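PDB 4XHB: sialidase B from Streptococcus pneumoniae serotype 4, which hydrolyses alpha-(2->3)-, alpha-(2->6)- and alpha-(2->8)-linked terminal sialic acid residues from oligosaccharides, glycoproteins and glycolipids. Local coordinates for residues A[78-83]-A[141-146]; A[212-217]-A[292-297]; A[454-459]-A[503-508]. The protein carries 1 engineered substitution. All coordinates share one frame; numbering follows the deposited sequence.

Contact 1 of 3, residues A[78-83]-A[141-146]; sequences IRDAQK and NINGID
The carboxylate of D80 meets the backbone of N143 where strand 74-80 of the N-terminal, concanavalin-like beta-sandwich domain runs out beside the loop leading into strand 147-150. N143 N donates to D80 OD2 at 2.8 Å, fairly straight at 156°. K83 NZ reaches the same OD2 at 2.6 Å as a salt bridge, from the opposite face of the carboxylate, so this oxygen is clasped between a peptide and an ammonium group. The lysine also bonds N141 O, 3.0 Å from its NZ, so it braces D80 within its own segment and adds a second link to the loop beside that of N143 N. Beside this polar cluster, I142 sets its methyls against the strand: its CG2 lies 3.5 Å from R79 O, while its CD1 approaches I78 CG2 at 4.4 Å, with F64 touching both isoleucines.

The second shell fixes the carboxylate. D80 holds CG anti to its own nitrogen (chi1 -175°), which aims the group at the loop, and its other oxygen closes an Asx motif that folds the chain back after the strand. Aspartate is short enough to serve both tasks. The loop is shaped by a type II turn from I142 to I145, where G144 readily takes the positive phi. N62 spans both sides, bonding Q82 OE1, A81 N and N143 O. The Asx bond runs from K83 N to D80 OD1 over 3.1 Å, above the carboxylate plane.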
ATOM      1  N   ILE A  78     -26.870 -11.569   8.138  1.00 13.57           N
ATOM      2  CA  ILE A  78     -27.907 -12.512   7.757  1.00 13.56           C
ATOM      3  C   ILE A  78     -28.227 -13.307   9.011  1.00 16.33           C
ATOM      4  O   ILE A  78     -27.412 -14.109   9.457  1.00 15.98           O
ATOM      5  CB  ILE A  78     -27.440 -13.443   6.623  1.00 16.03           C
ATOM      6  CG1 ILE A  78     -26.594 -12.658   5.617  1.00 19.11           C
ATOM      7  CG2 ILE A  78     -28.639 -14.052   5.929  1.00 17.40           C
ATOM      8  CD1 ILE A  78     -25.641 -13.489   4.821  1.00 18.28           C
ATOM      9  N   ARG A  79     -29.409 -13.061   9.583  1.00 16.02           N
ATOM     10  CA  ARG A  79     -29.728 -13.536  10.926  1.00 17.38           C
ATOM     11  C   ARG A  79     -31.105 -14.195  10.997  1.00 16.30           C
ATOM     12  O   ARG A  79     -32.088 -13.673  10.464  1.00 15.36           O
ATOM     13  CB  ARG A  79     -29.671 -12.373  11.923  1.00 15.76           C
ATOM     14  CG  ARG A  79     -28.407 -11.518  11.837  1.00 18.06           C
ATOM     15  CD  ARG A  79     -28.407 -10.438  12.913  1.00 16.93           C
ATOM     16  NE  ARG A  79     -28.262 -11.039  14.238  1.00 18.69           N
ATOM     17  CZ  ARG A  79     -28.268 -10.364  15.381  1.00 21.75           C
ATOM     18  NH1 ARG A  79     -28.428  -9.046  15.381  1.00 17.54           N
ATOM     19  NH2 ARG A  79     -28.121 -11.017  16.529  1.00 21.32           N
ATOM     20  N   ASP A  80     -31.162 -15.350  11.655  1.00 18.26           N
ATOM     21  CA  ASP A  80     -32.425 -16.055  11.891  1.00 16.72           C
ATOM     22  C   ASP A  80     -32.290 -16.783  13.226  1.00 18.51           C
ATOM     23  O   ASP A  80     -31.527 -17.737  13.339  1.00 17.31           O
ATOM     24  CB  ASP A  80     -32.714 -17.037  10.742  1.00 15.08           C
ATOM     25  CG  ASP A  80     -34.081 -17.727  10.869  1.00 20.45           C
ATOM     26  OD1 ASP A  80     -34.469 -18.106  11.995  1.00 20.04           O
ATOM     27  OD2 ASP A  80     -34.762 -17.897   9.831  1.00 19.79           O
ATOM     28  N   ALA A  81     -33.031 -16.318  14.230  1.00 16.71           N
ATOM     29  CA  ALA A  81     -32.910 -16.837  15.591  1.00 19.78           C
ATOM     30  C   ALA A  81     -33.411 -18.276  15.717  1.00 20.74           C
ATOM     31  O   ALA A  81     -32.910 -19.048  16.538  1.00 21.55           O
ATOM     32  CB  ALA A  81     -33.655 -15.937  16.564  1.00 18.69           C
ATOM     33  N   GLN A  82     -34.401 -18.630  14.907  1.00 19.24           N
ATOM     34  CA  GLN A  82     -34.965 -19.976  14.961  1.00 22.53           C
ATOM     35  C   GLN A  82     -33.952 -20.965  14.416  1.00 23.88           C
ATOM     36  O   GLN A  82     -33.796 -22.072  14.946  1.00 22.39           O
ATOM     37  CB  GLN A  82     -36.282 -20.063  14.182  1.00 19.83           C
ATOM     38  CG  GLN A  82     -37.470 -19.415  14.867  1.00 21.79           C
ATOM     39  CD  GLN A  82     -37.299 -17.923  15.084  1.00 22.27           C
ATOM     40  OE1 GLN A  82     -37.364 -17.136  14.141  1.00 28.16           O
ATOM     41  NE2 GLN A  82     -37.077 -17.524  16.336  1.00 21.44           N
ATOM     42  N   LYS A  83     -33.242 -20.547  13.372  1.00 20.44           N
ATOM     43  CA  LYS A  83     -32.238 -21.394  12.744  1.00 20.72           C
ATOM     44  C   LYS A  83     -30.935 -21.364  13.522  1.00 20.28           C
ATOM     45  O   LYS A  83     -30.071 -22.211  13.309  1.00 23.25           O
ATOM     46  CB  LYS A  83     -31.993 -20.964  11.295  1.00 20.00           C
ATOM     47  CG  LYS A  83     -33.211 -21.130  10.409  1.00 22.21           C
ATOM     48  CD  LYS A  83     -32.926 -20.715   8.980  1.00 19.31           C
ATOM     49  CE  LYS A  83     -34.171 -20.897   8.120  1.00 25.07           C
ATOM     50  NZ  LYS A  83     -35.320 -20.119   8.672  1.00 26.15           N
ATOM     51  N   ASN A 141     -35.322 -16.649   3.156  1.00 23.71           N
ATOM     52  CA  ASN A 141     -35.754 -17.739   4.033  1.00 19.53           C
ATOM     53  C   ASN A 141     -35.672 -17.416   5.514  1.00 21.28           C
ATOM     54  O   ASN A 141     -35.858 -18.289   6.359  1.00 21.91           O
ATOM     55  CB  ASN A 141     -34.964 -19.022   3.752  1.00 24.87           C
ATOM     56  CG  ASN A 141     -35.463 -19.753   2.527  1.00 27.09           C
ATOM     57  OD1 ASN A 141     -36.186 -19.187   1.712  1.00 32.21           O
ATOM     58  ND2 ASN A 141     -35.073 -21.019   2.384  1.00 28.72           N
ATOM     59  N   ILE A 142     -35.373 -16.163   5.835  1.00 19.58           N
ATOM     60  CA  ILE A 142     -35.395 -15.744   7.225  1.00 16.42           C
ATOM     61  C   ILE A 142     -36.834 -15.861   7.748  1.00 20.12           C
ATOM     62  O   ILE A 142     -37.772 -15.398   7.107  1.00 19.51           O
ATOM     63  CB  ILE A 142     -34.842 -14.332   7.386  1.00 15.84           C
ATOM     64  CG1 ILE A 142     -33.332 -14.337   7.096  1.00 17.24           C
ATOM     65  CG2 ILE A 142     -35.112 -13.797   8.783  1.00 13.71           C
ATOM     66  CD1 ILE A 142     -32.776 -12.956   6.785  1.00 15.87           C
ATOM     67  N   ASN A 143     -37.000 -16.508   8.898  1.00 16.99           N
ATOM     68  CA  ASN A 143     -38.343 -16.779   9.415  1.00 21.68           C
ATOM     69  C   ASN A 143     -39.167 -15.516   9.651  1.00 18.63           C
ATOM     70  O   ASN A 143     -38.778 -14.642  10.422  1.00 19.29           O
ATOM     71  CB  ASN A 143     -38.287 -17.612  10.702  1.00 20.89           C
ATOM     72  CG  ASN A 143     -37.915 -19.062  10.442  1.00 34.33           C
ATOM     73  OD1 ASN A 143     -37.059 -19.626  11.127  1.00 40.81           O
ATOM     74  ND2 ASN A 143     -38.551 -19.670   9.445  1.00 39.60           N
ATOM     75  N   GLY A 144     -40.293 -15.417   8.955  1.00 22.43           N
ATOM     76  CA  GLY A 144     -41.249 -14.349   9.188  1.00 20.50           C
ATOM     77  C   GLY A 144     -40.928 -12.982   8.607  1.00 19.47           C
ATOM     78  O   GLY A 144     -41.453 -11.984   9.082  1.00 19.51           O
ATOM     79  N   ILE A 145     -40.084 -12.914   7.577  1.00 20.71           N
ATOM     80  CA  ILE A 145     -39.809 -11.627   6.946  1.00 21.62           C
ATOM     81  C   ILE A 145     -41.122 -10.988   6.516  1.00 24.74           C
ATOM     82  O   ILE A 145     -41.947 -11.634   5.865  1.00 19.69           O
ATOM     83  CB  ILE A 145     -38.890 -11.764   5.714  1.00 17.94           C
ATOM     84  CG1 ILE A 145     -37.459 -12.075   6.141  1.00 19.68           C
ATOM     85  CG2 ILE A 145     -38.911 -10.492   4.882  1.00 19.47           C
ATOM     86  CD1 ILE A 145     -36.550 -12.305   4.974  1.00 27.41           C
ATOM     87  N   ASP A 146     -41.328  -9.731   6.903  1.00 16.78           N
ATOM     88  CA  ASP A 146     -42.511  -9.001   6.467  1.00 19.45           C
ATOM     89  C   ASP A 146     -42.230  -7.559   6.047  1.00 20.61           C
ATOM     90  O   ASP A 146     -43.149  -6.821   5.707  1.00 18.18           O
ATOM     91  CB  ASP A 146     -43.607  -9.055   7.533  1.00 18.08           C
ATOM     92  CG  ASP A 146     -43.203  -8.386   8.827  1.00 21.56           C
ATOM     93  OD1 ASP A 146     -42.063  -7.891   8.930  1.00 23.31           O
ATOM     94  OD2 ASP A 146     -44.023  -8.380   9.763  1.00 27.64           O
TER

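Contact 2 of 3, residues A[212-217]-A[292-297]; sequences YTLSSG and IVEDKK. With 17Y ((1R,2S)-cyclopentane-1,2-diol), chain B.
E294 reaches across to the turn that follows strand 212-213 and takes up the amide of its second residue: S215 N donates to E294 OE1 at 2.8 Å, on the syn lone pair of that oxygen. With CG anti to the backbone N (chi1 -178°) and the chain extended, glutamate has just the length needed to span the gap between strands. Its other oxygen, OE2, accepts from a water at 2.5 Å, and that water also contacts S215 OG at 2.7 Å, so the serine hydroxyl and the carboxylate share a solvent bridge. The turn itself is type I, closed by G217 N on L214 O at 3.0 Å, and the positive phi of G217 suits glycine.

Deeper in, the Y212 ring is sandwiched. V293 CA makes a CH-pi contact over one face, 4.1 Å from the centroid, while CAF of the bound cyclopentanediol sits over the centre of the other. The diol is gripped by T213 N, which donates to OAA at 3.0 Å almost linearly (173°); T213 OG1 is engaged by E620 O and T619 OG1. The two strand segments run nearly parallel, 10° apart, as expected for inner strands of adjacent blades in the sialidase beta-propeller.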
ATOM      1  N   TYR A 212       6.767   9.167 -10.079  1.00  9.16           N
ATOM      2  CA  TYR A 212       7.822  10.065 -10.532  1.00 10.12           C
ATOM      3  C   TYR A 212       7.613  10.359 -12.015  1.00 10.38           C
ATOM      4  O   TYR A 212       7.474   9.438 -12.816  1.00 10.59           O
ATOM      5  CB  TYR A 212       9.209   9.439 -10.308  1.00 10.55           C
ATOM      6  CG  TYR A 212      10.347  10.453 -10.349  1.00 10.95           C
ATOM      7  CD1 TYR A 212      10.806  10.965 -11.558  1.00 10.76           C
ATOM      8  CD2 TYR A 212      10.947  10.907  -9.174  1.00 11.89           C
ATOM      9  CE1 TYR A 212      11.838  11.899 -11.601  1.00 14.82           C
ATOM     10  CE2 TYR A 212      11.988  11.836  -9.204  1.00 10.92           C
ATOM     11  CZ  TYR A 212      12.426  12.332 -10.418  1.00 11.39           C
ATOM     12  OH  TYR A 212      13.448  13.267 -10.458  1.00 11.74           O
ATOM     13  N   THR A 213       7.583  11.641 -12.372  1.00  9.60           N
ATOM     14  CA  THR A 213       7.399  12.035 -13.770  1.00 11.87           C
ATOM     15  C   THR A 213       8.748  12.150 -14.469  1.00 11.77           C
ATOM     16  O   THR A 213       9.604  12.934 -14.060  1.00  9.74           O
ATOM     17  CB  THR A 213       6.640  13.371 -13.873  1.00 11.99           C
ATOM     18  OG1 THR A 213       5.402  13.254 -13.163  1.00 12.47           O
ATOM     19  CG2 THR A 213       6.344  13.734 -15.350  1.00 10.42           C
ATOM     20  N   LEU A 214       8.932  11.353 -15.520  1.00  9.93           N
ATOM     21  CA  LEU A 214      10.191  11.342 -16.269  1.00 11.73           C
ATOM     22  C   LEU A 214      10.225  12.431 -17.346  1.00 13.06           C
ATOM     23  O   LEU A 214       9.178  12.922 -17.775  1.00 11.33           O
ATOM     24  CB  LEU A 214      10.414   9.969 -16.906  1.00 10.67           C
ATOM     25  CG  LEU A 214      10.350   8.802 -15.917  1.00 10.82           C
ATOM     26  CD1 LEU A 214      10.444   7.480 -16.676  1.00 12.08           C
ATOM     27  CD2 LEU A 214      11.469   8.934 -14.874  1.00 10.45           C
ATOM     28  N   SER A 215      11.430  12.787 -17.788  1.00  9.89           N
ATOM     29  CA  SER A 215      11.601  13.865 -18.766  1.00 12.98           C
ATOM     30  C   SER A 215      10.894  13.599 -20.106  1.00 13.19           C
ATOM     31  O   SER A 215      10.464  14.537 -20.788  1.00 13.01           O
ATOM     32  CB  SER A 215      13.089  14.146 -19.005  1.00 14.14           C
ATOM     33  OG  SER A 215      13.751  12.989 -19.481  1.00 16.89           O
ATOM     34  N   SER A 216      10.759  12.327 -20.475  1.00  8.83           N
ATOM     35  CA  SER A 216      10.080  11.977 -21.726  1.00  9.95           C
ATOM     36  C   SER A 216       8.575  12.236 -21.668  1.00 11.41           C
ATOM     37  O   SER A 216       7.891  12.233 -22.700  1.00 12.87           O
ATOM     38  CB  SER A 216      10.299  10.501 -22.054  1.00 11.96           C
ATOM     39  OG  SER A 216       9.649   9.703 -21.065  1.00 14.53           O
ATOM     40  N   GLY A 217       8.055  12.434 -20.462  1.00 10.86           N
ATOM     41  CA  GLY A 217       6.624  12.557 -20.270  1.00 12.51           C
ATOM     42  C   GLY A 217       6.024  11.286 -19.696  1.00 15.52           C
ATOM     43  O   GLY A 217       4.868  11.266 -19.268  1.00 15.52           O
ATOM     44  N   ILE A 292      12.378   6.338  -6.167  1.00  9.28           N
ATOM     45  CA  ILE A 292      12.877   6.486  -7.522  0.64  8.67           C
ATOM     46  C   ILE A 292      13.314   7.911  -7.827  1.00  9.13           C
ATOM     47  O   ILE A 292      12.817   8.879  -7.251  1.00 11.92           O
ATOM     48  CB  ILE A 292      11.848   5.983  -8.554  0.64 10.75           C
ATOM     49  CG1 ILE A 292      10.467   6.578  -8.287  0.64 12.35           C
ATOM     50  CG2 ILE A 292      11.729   4.469  -8.467  0.64 10.01           C
ATOM     51  CD1 ILE A 292       9.367   5.904  -9.102  0.64 11.61           C
ATOM     52  N   VAL A 293      14.299   8.024  -8.709  1.00 10.16           N
ATOM     53  CA  VAL A 293      14.728   9.330  -9.208  1.00 10.95           C
ATOM     54  C   VAL A 293      15.181   9.172 -10.663  1.00 10.72           C
ATOM     55  O   VAL A 293      15.540   8.077 -11.097  1.00 12.37           O
ATOM     56  CB  VAL A 293      15.879   9.920  -8.365  1.00 10.25           C
ATOM     57  CG1 VAL A 293      17.213   9.310  -8.791  1.00 12.55           C
ATOM     58  CG2 VAL A 293      15.912  11.456  -8.504  1.00 10.34           C
ATOM     59  N   GLU A 294      15.157  10.259 -11.422  1.00 12.94           N
ATOM     60  CA  GLU A 294      15.738  10.228 -12.761  1.00 11.60           C
ATOM     61  C   GLU A 294      16.984  11.106 -12.839  1.00 12.98           C
ATOM     62  O   GLU A 294      16.992  12.243 -12.354  1.00 12.34           O
ATOM     63  CB  GLU A 294      14.714  10.651 -13.817  1.00 11.59           C
ATOM     64  CG  GLU A 294      15.267  10.593 -15.250  1.00 14.56           C
ATOM     65  CD  GLU A 294      14.235  10.969 -16.290  1.00 20.88           C
ATOM     66  OE1 GLU A 294      13.629  12.052 -16.161  1.00 13.13           O
ATOM     67  OE2 GLU A 294      14.017  10.162 -17.223  1.00 22.53           O
ATOM     68  N   ASP A 295      18.037  10.566 -13.452  1.00 12.01           N
ATOM     69  CA  ASP A 295      19.291  11.284 -13.636  1.00 13.43           C
ATOM     70  C   ASP A 295      19.288  11.974 -15.000  1.00 16.37           C
ATOM     71  O   ASP A 295      19.273  11.302 -16.032  1.00 15.65           O
ATOM     72  CB  ASP A 295      20.467  10.299 -13.561  1.00 15.99           C
ATOM     73  CG  ASP A 295      21.820  10.984 -13.719  1.00 17.48           C
ATOM     74  OD1 ASP A 295      22.097  11.940 -12.967  1.00 19.75           O
ATOM     75  OD2 ASP A 295      22.605  10.571 -14.598  1.00 20.48           O
ATOM     76  N   LYS A 296      19.294  13.305 -14.999  1.00 16.62           N
ATOM     77  CA  LYS A 296      19.248  14.085 -16.238  1.00 24.23           C
ATOM     78  C   LYS A 296      20.418  13.774 -17.171  1.00 21.61           C
ATOM     79  O   LYS A 296      20.233  13.618 -18.384  1.00 22.06           O
ATOM     80  CB  LYS A 296      19.219  15.590 -15.928  1.00 28.76           C
ATOM     81  CG  LYS A 296      17.938  16.067 -15.234  1.00 38.04           C
ATOM     82  CD  LYS A 296      18.161  17.349 -14.418  1.00 49.14           C
ATOM     83  CE  LYS A 296      17.101  17.533 -13.312  1.00 33.73           C
ATOM     84  NZ  LYS A 296      15.741  17.927 -13.837  1.00 38.88           N
ATOM     85  N   LYS A 297      21.617  13.674 -16.609  1.00 16.62           N
ATOM     86  CA  LYS A 297      22.814  13.483 -17.425  1.00 21.38           C
ATOM     87  C   LYS A 297      22.835  12.154 -18.177  1.00 19.50           C
ATOM     88  O   LYS A 297      23.002  12.133 -19.396  1.00 21.55           O
ATOM     89  CB  LYS A 297      24.102  13.634 -16.607  1.00 27.38           C
ATOM     90  CG  LYS A 297      25.362  13.490 -17.470  1.00 32.54           C
ATOM     91  CD  LYS A 297      26.634  13.842 -16.718  1.00 40.54           C
ATOM     92  CE  LYS A 297      27.486  12.607 -16.464  1.00 44.82           C
ATOM     93  NZ  LYS A 297      28.800  12.967 -15.856  1.00 46.21           N
TER
HETATM   94  OAA 17Y B 701       8.098  13.792 -10.410  1.00 12.41           O
HETATM   95  CAF 17Y B 701       9.252  14.523 -10.655  1.00 17.61           C
HETATM   96  CAD 17Y B 701       8.947  15.666 -11.472  1.00 20.68           C
HETATM   97  CAC 17Y B 701       9.867  16.761 -11.037  1.00 22.52           C
HETATM   98  CAE 17Y B 701      10.521  16.303  -9.768  1.00 23.16           C
HETATM   99  CAG 17Y B 701       9.685  15.156  -9.312  1.00 18.37           C
HETATM  100  OAB 17Y B 701       8.614  15.447  -8.548  1.00 18.04           O
HETATM  101  O   HOH W   1      13.190  10.352 -19.612  1.00 25.71           O

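Contact 3 of 3, residues A[454-459]-A[503-508]; sequences PGQGLA and EAQMVE. With 17Y ((1R,2S)-cyclopentane-1,2-diol), chain B.
This is a buried contact between two similarly directed inner strands of the catalytic beta-propeller, 451-459 and 504-510, joined by a side-chain amide instead of direct strand pairing. Q505 supplies it, bent at chi2 (-73°) so that its amide faces the peptide groups of Q456. Q456 N donates to Q505 OE1 at 2.8 Å, nearly straight (174°), in the carbonyl plane and on a lone pair; Q505 NE2 returns a longer bond to Q456 O at 3.2 Å and another to A504 O at 2.9 Å. Glutamine suits the place because one amide offers both a donor and an acceptor. G455 suits its own: its backbone angles call for glycine, and its CA lies only 3.4 Å from Q505 OE1, leaving no room for a side chain.

Further along, a water accepts from M506 N and can donate to Q456 O, while the flexible M506 chain lays CE against L458 CB at 3.7 Å. The Q456 side chain turns elsewhere: OE1 accepts from OAB of the bound cyclopentanediol at 2.9 Å, and NE2 bonds L211 O. At the other end P454 CD packs on E503 CG, 4.1 Å away. E503, the predicted active-site glutamate, forms a salt bridge with R519 and bonds the OH of Y615, probably the nucleophile; this tyrosine-glutamate pair is characteristic of sialidase active sites.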
ATOM      1  N   PRO A 454      10.621   6.030   1.526  1.00  9.59           N
ATOM      2  CA  PRO A 454       9.945   5.675   0.272  1.00 11.10           C
ATOM      3  C   PRO A 454       9.396   6.883  -0.466  1.00 10.66           C
ATOM      4  O   PRO A 454       9.004   7.864   0.167  1.00  9.38           O
ATOM      5  CB  PRO A 454       8.797   4.769   0.724  1.00 11.04           C
ATOM      6  CG  PRO A 454       8.606   5.036   2.179  1.00 14.88           C
ATOM      7  CD  PRO A 454       9.927   5.514   2.722  1.00 10.36           C
ATOM      8  N   GLY A 455       9.364   6.796  -1.792  1.00  9.07           N
ATOM      9  CA  GLY A 455       8.778   7.844  -2.606  1.00  9.21           C
ATOM     10  C   GLY A 455       9.710   8.268  -3.715  1.00  9.75           C
ATOM     11  O   GLY A 455      10.024   7.479  -4.613  1.00  8.75           O
ATOM     12  N   GLN A 456      10.144   9.523  -3.674  1.00 10.82           N
ATOM     13  CA  GLN A 456      11.041  10.034  -4.709  1.00  9.12           C
ATOM     14  C   GLN A 456      12.410  10.369  -4.123  1.00 10.82           C
ATOM     15  O   GLN A 456      12.509  10.790  -2.976  1.00 11.92           O
ATOM     16  CB  GLN A 456      10.484  11.317  -5.333  1.00  8.86           C
ATOM     17  CG  GLN A 456       9.018  11.276  -5.766  1.00  8.72           C
ATOM     18  CD  GLN A 456       8.611  12.542  -6.515  1.00 12.30           C
ATOM     19  OE1 GLN A 456       9.218  13.613  -6.348  1.00 10.73           O
ATOM     20  NE2 GLN A 456       7.586  12.428  -7.340  1.00 11.57           N
ATOM     21  N   GLY A 457      13.458  10.209  -4.928  1.00  8.74           N
ATOM     22  CA  GLY A 457      14.740  10.830  -4.620  1.00 12.21           C
ATOM     23  C   GLY A 457      14.639  12.238  -5.182  1.00 11.62           C
ATOM     24  O   GLY A 457      13.618  12.568  -5.781  1.00 10.64           O
ATOM     25  N   LEU A 458      15.680  13.056  -5.009  1.00 10.96           N
ATOM     26  CA  LEU A 458      15.665  14.422  -5.504  1.00  9.18           C
ATOM     27  C   LEU A 458      16.779  14.632  -6.510  1.00 10.11           C
ATOM     28  O   LEU A 458      17.939  14.364  -6.207  1.00 12.51           O
ATOM     29  CB  LEU A 458      15.873  15.400  -4.346  1.00 13.06           C
ATOM     30  CG  LEU A 458      15.954  16.872  -4.749  1.00 12.49           C
ATOM     31  CD1 LEU A 458      14.641  17.363  -5.355  1.00 14.52           C
ATOM     32  CD2 LEU A 458      16.375  17.733  -3.536  1.00 14.86           C
ATOM     33  N   ALA A 459      16.429  15.099  -7.704  1.00 10.61           N
ATOM     34  CA  ALA A 459      17.423  15.464  -8.710  1.00 12.36           C
ATOM     35  C   ALA A 459      17.501  16.978  -8.742  1.00 14.24           C
ATOM     36  O   ALA A 459      16.570  17.633  -9.186  1.00 15.73           O
ATOM     37  CB  ALA A 459      17.018  14.927 -10.093  1.00 12.67           C
ATOM     38  N   GLU A 503      10.449   8.998   7.976  1.00 11.87           N
ATOM     39  CA  GLU A 503      10.317   9.011   6.519  1.00 10.81           C
ATOM     40  C   GLU A 503      10.263  10.438   6.016  1.00 12.60           C
ATOM     41  O   GLU A 503       9.417  11.226   6.448  1.00  9.53           O
ATOM     42  CB  GLU A 503       9.076   8.222   6.091  1.00 11.17           C
ATOM     43  CG  GLU A 503       9.152   6.756   6.554  1.00 12.05           C
ATOM     44  CD  GLU A 503       7.809   6.062   6.654  1.00 11.49           C
ATOM     45  OE1 GLU A 503       7.759   4.826   6.431  1.00 11.35           O
ATOM     46  OE2 GLU A 503       6.807   6.737   6.966  1.00 13.09           O
ATOM     47  N   ALA A 504      11.168  10.759   5.092  1.00  8.68           N
ATOM     48  CA  ALA A 504      11.400  12.139   4.683  1.00 10.56           C
ATOM     49  C   ALA A 504      11.302  12.256   3.173  1.00 11.85           C
ATOM     50  O   ALA A 504      11.779  11.375   2.468  1.00 12.87           O
ATOM     51  CB  ALA A 504      12.791  12.575   5.128  1.00  8.30           C
ATOM     52  N   GLN A 505      10.711  13.348   2.689  1.00  9.52           N
ATOM     53  CA  GLN A 505      10.648  13.635   1.261  1.00  7.11           C
ATOM     54  C   GLN A 505      11.064  15.093   1.031  1.00  9.36           C
ATOM     55  O   GLN A 505      10.797  15.953   1.870  1.00 13.41           O
ATOM     56  CB  GLN A 505       9.240  13.364   0.713  1.00  9.28           C
ATOM     57  CG  GLN A 505       8.918  11.857   0.625  1.00  9.32           C
ATOM     58  CD  GLN A 505       9.665  11.187  -0.515  1.00  9.83           C
ATOM     59  OE1 GLN A 505       9.163  11.131  -1.640  1.00 10.14           O
ATOM     60  NE2 GLN A 505      10.879  10.692  -0.236  1.00  9.18           N
ATOM     61  N   MET A 506      11.707  15.359  -0.103  1.00 10.75           N
ATOM     62  CA  MET A 506      12.369  16.648  -0.333  1.00  9.84           C
ATOM     63  C   MET A 506      11.769  17.455  -1.484  1.00 15.99           C
ATOM     64  O   MET A 506      11.265  16.891  -2.462  1.00 11.40           O
ATOM     65  CB  MET A 506      13.857  16.416  -0.639  1.00 10.97           C
ATOM     66  CG  MET A 506      14.608  15.632   0.435  1.00 10.60           C
ATOM     67  SD  MET A 506      16.192  14.975  -0.151  1.00 12.59           S
ATOM     68  CE  MET A 506      15.638  13.553  -1.096  1.00 14.22           C
ATOM     69  N   VAL A 507      11.864  18.780  -1.377  1.00 12.47           N
ATOM     70  CA  VAL A 507      11.559  19.665  -2.496  1.00 10.30           C
ATOM     71  C   VAL A 507      12.674  20.692  -2.637  1.00 12.66           C
ATOM     72  O   VAL A 507      13.231  21.158  -1.642  1.00 12.36           O
ATOM     73  CB  VAL A 507      10.207  20.405  -2.322  1.00 13.17           C
ATOM     74  CG1 VAL A 507       9.051  19.418  -2.192  1.00 11.03           C
ATOM     75  CG2 VAL A 507      10.244  21.338  -1.125  1.00 13.89           C
ATOM     76  N   GLU A 508      13.013  21.039  -3.872  1.00 10.32           N
ATOM     77  CA  GLU A 508      13.996  22.093  -4.082  1.00 13.05           C
ATOM     78  C   GLU A 508      13.227  23.404  -4.201  1.00 15.67           C
ATOM     79  O   GLU A 508      12.535  23.628  -5.189  1.00 12.66           O
ATOM     80  CB  GLU A 508      14.835  21.805  -5.335  1.00 16.13           C
ATOM     81  CG  GLU A 508      15.995  22.777  -5.544  1.00 17.02           C
ATOM     82  CD  GLU A 508      16.963  22.322  -6.627  1.00 20.14           C
ATOM     83  OE1 GLU A 508      16.559  21.518  -7.497  1.00 17.38           O
ATOM     84  OE2 GLU A 508      18.136  22.760  -6.586  1.00 21.32           O
TER
HETATM   85  OAA 17Y B 701       8.098  13.792 -10.410  1.00 12.41           O
HETATM   86  CAF 17Y B 701       9.252  14.523 -10.655  1.00 17.61           C
HETATM   87  CAD 17Y B 701       8.947  15.666 -11.472  1.00 20.68           C
HETATM   88  CAC 17Y B 701       9.867  16.761 -11.037  1.00 22.52           C
HETATM   89  CAE 17Y B 701      10.521  16.303  -9.768  1.00 23.16           C
HETATM   90  CAG 17Y B 701       9.685  15.156  -9.312  1.00 18.37           C
HETATM   91  OAB 17Y B 701       8.614  15.447  -8.548  1.00 18.04           O
HETATM   92  O   HOH W   2      11.971  13.610  -2.286  1.00 11.79           O
HETATM   93  O   HOH W   3      14.542  19.637  -7.840  1.00 21.25           O

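How the contacts relate
The three contacts follow one another along the chain, none nesting within or crossing another. Contact 1 closes a 57-residue excursion, 84-140, within the N-terminal lectin-like domain. Contact 2 brings together the segments flanking residues 218-291, joining the first propeller sheet to strand 286-294. Contact 3 does the same across 460-502, joining strand 451-459 to strand 504-510. Contacts 2 and 3 touch directly, because strands 286-294 and 451-459 pair in parallel, with I292 facing G455 and G457; together they link successive inner strands, and the same cyclopentanediol reaches both. Contact 1 stands apart, its centre 61 Å from that of contact 2 and 57 Å from that of contact 3.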